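Local coordinates for protein putative cell surface hydrolase (Lactobacillus plantarum, PDB 3LP5) that is a putative cell-surface hydrolase of the alpha/beta-hydrolase clan, whose substrate and precise reaction are not established, at residues Tyr193-Gln196 with His201-Glu204. Numbering follows the deposited sequence.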
loop_
_atom_site.group_PDB
_atom_site.type_symbol
_atom_site.label_atom_id
_atom_site.label_comp_id
_atom_site.label_asym_id
_atom_site.label_seq_id
_atom_site.Cartn_x
_atom_site.Cartn_y
_atom_site.Cartn_z
ATOM N N TYR A 193 13.116 -7.904 -5.683
ATOM C CA TYR A 193 13.106 -8.909 -6.768
ATOM C C TYR A 193 11.864 -8.861 -7.645
ATOM O O TYR A 193 11.916 -9.226 -8.824
ATOM C CB TYR A 193 13.279 -10.362 -6.221
ATOM C CG TYR A 193 14.435 -10.497 -5.275
ATOM C CD1 TYR A 193 15.717 -10.118 -5.663
ATOM C CD2 TYR A 193 14.236 -10.954 -3.974
ATOM C CE1 TYR A 193 16.780 -10.202 -4.789
ATOM C CE2 TYR A 193 15.299 -11.069 -3.098
ATOM C CZ TYR A 193 16.566 -10.680 -3.513
ATOM O OH TYR A 193 17.636 -10.761 -2.646
ATOM N N ILE A 194 10.767 -8.430 -7.073
ATOM C CA ILE A 194 9.521 -8.239 -7.792
ATOM C C ILE A 194 9.604 -6.958 -8.635
ATOM O O ILE A 194 9.317 -6.955 -9.828
ATOM C CB ILE A 194 8.362 -8.195 -6.817
ATOM C CG1 ILE A 194 8.133 -9.608 -6.251
ATOM C CG2 ILE A 194 7.023 -7.854 -7.558
ATOM C CD1 ILE A 194 7.609 -9.605 -4.815
ATOM N N PHE A 195 10.069 -5.879 -8.045
ATOM C CA PHE A 195 9.891 -4.557 -8.657
ATOM C C PHE A 195 11.044 -4.077 -9.540
ATOM O O PHE A 195 10.757 -3.458 -10.549
ATOM C CB PHE A 195 9.562 -3.521 -7.593
ATOM C CG PHE A 195 8.207 -3.744 -6.969
ATOM C CD1 PHE A 195 7.052 -3.610 -7.727
ATOM C CD2 PHE A 195 8.087 -4.100 -5.643
ATOM C CE1 PHE A 195 5.784 -3.813 -7.152
ATOM C CE2 PHE A 195 6.823 -4.297 -5.067
ATOM C CZ PHE A 195 5.679 -4.143 -5.841
ATOM N N GLN A 196 12.313 -4.379 -9.208
ATOM C CA GLN A 196 13.409 -3.691 -9.875
ATOM C C GLN A 196 13.388 -4.165 -11.346
ATOM O O GLN A 196 13.235 -5.363 -11.652
ATOM C CB GLN A 196 14.814 -4.005 -9.268
ATOM C CG GLN A 196 15.047 -3.523 -7.841
ATOM C CD GLN A 196 16.491 -3.839 -7.273
ATOM O OE1 GLN A 196 17.021 -5.049 -7.218
ATOM N NE2 GLN A 196 17.117 -2.761 -6.831
ATOM N N HIS A 201 10.503 3.239 -11.615
ATOM C CA HIS A 201 11.404 3.543 -10.498
ATOM C C HIS A 201 10.983 2.749 -9.308
ATOM O O HIS A 201 9.749 2.634 -9.027
ATOM C CB HIS A 201 11.355 5.007 -10.017
ATOM C CG HIS A 201 11.565 6.037 -11.085
ATOM N ND1 HIS A 201 12.801 6.287 -11.654
ATOM C CD2 HIS A 201 10.705 6.936 -11.634
ATOM C CE1 HIS A 201 12.681 7.266 -12.539
ATOM N NE2 HIS A 201 11.424 7.680 -12.541
ATOM N N PHE A 202 11.985 2.209 -8.597
ATOM C CA PHE A 202 11.773 1.516 -7.331
ATOM C C PHE A 202 12.664 2.123 -6.281
ATOM O O PHE A 202 13.879 2.274 -6.519
ATOM C CB PHE A 202 12.095 0.038 -7.480
ATOM C CG PHE A 202 11.977 -0.743 -6.208
ATOM C CD1 PHE A 202 10.738 -0.951 -5.612
ATOM C CD2 PHE A 202 13.115 -1.276 -5.609
ATOM C CE1 PHE A 202 10.608 -1.676 -4.449
ATOM C CE2 PHE A 202 13.014 -1.978 -4.429
ATOM C CZ PHE A 202 11.763 -2.218 -3.858
ATOM N N THR A 203 12.061 2.501 -5.151
ATOM C CA THR A 203 12.799 3.226 -4.071
ATOM C C THR A 203 12.568 2.575 -2.705
ATOM O O THR A 203 11.441 2.459 -2.287
ATOM C CB THR A 203 12.400 4.705 -4.014
ATOM O OG1 THR A 203 12.735 5.284 -5.253
ATOM C CG2 THR A 203 13.157 5.500 -2.950
ATOM N N GLU A 204 13.648 2.110 -2.058
ATOM C CA GLU A 204 13.567 1.591 -0.714
ATOM C C GLU A 204 13.866 2.686 0.264
ATOM O O GLU A 204 14.810 3.464 0.066
ATOM C CB GLU A 204 14.580 0.451 -0.500
ATOM C CG GLU A 204 14.414 -0.612 -1.581
ATOM C CD GLU A 204 15.582 -1.612 -1.611
ATOM O OE1 GLU A 204 15.573 -2.507 -0.749
ATOM O OE2 GLU A 204 16.490 -1.487 -2.478
#
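Phe202 meets Phe195 and Gln196 through the two ortho carbons of its ring. CD1 of Phe202 lies 3.5 Å from Phe195 CB. CD2 of Phe202 lies 3.7 Å from Gln196 CG. The ring thus reaches two consecutive residues where helix 191-195 ends, and Gln196 is the first to leave helical geometry. No hydrogen bond joins the two segments.

The phenylalanine rings are nearly parallel, with their planes 20° apart. They are slid so far past each other that they barely overlap, and their centroids are 5.7 Å apart. The closest approach uses the CB of Phe195, which points toward the strand, while the ring leads away from it. At the ring itself, Phe195 CD2 comes within 3.7 Å of Phe202 CE1. Phe202 has its CG anti to the backbone N (chi1 177°), which carries the ring out from the strand toward the helix end. Ile194 CG2 sits over the centre of one face of the Phe195 ring, 4.1 Å above its plane.

Gln196 contributes its aliphatic part. Its chain is extended beyond CG, and its amide plane stands 71° from the Phe202 ring.

The contact packs a short helix against strand 201-206, the outermost strand on this side of the mixed sheet of the alpha/beta-hydrolase fold, next to strand 167-172. Phe202 also touches Val168 and Ser170 of that neighbouring strand. Phe195 reaches Thr113 of helix 107-118 and Leu162. With an alanine here instead of Phe202, Phe195 CB and Gln196 CG would probably lose their common partner, and a gap would open between helix end and strand.

Carbon-to-carbon packing is all that joins these side chains. The fit probably rests on van der Waals contact and on burying part of the rings, with Gln196 on the exposed side.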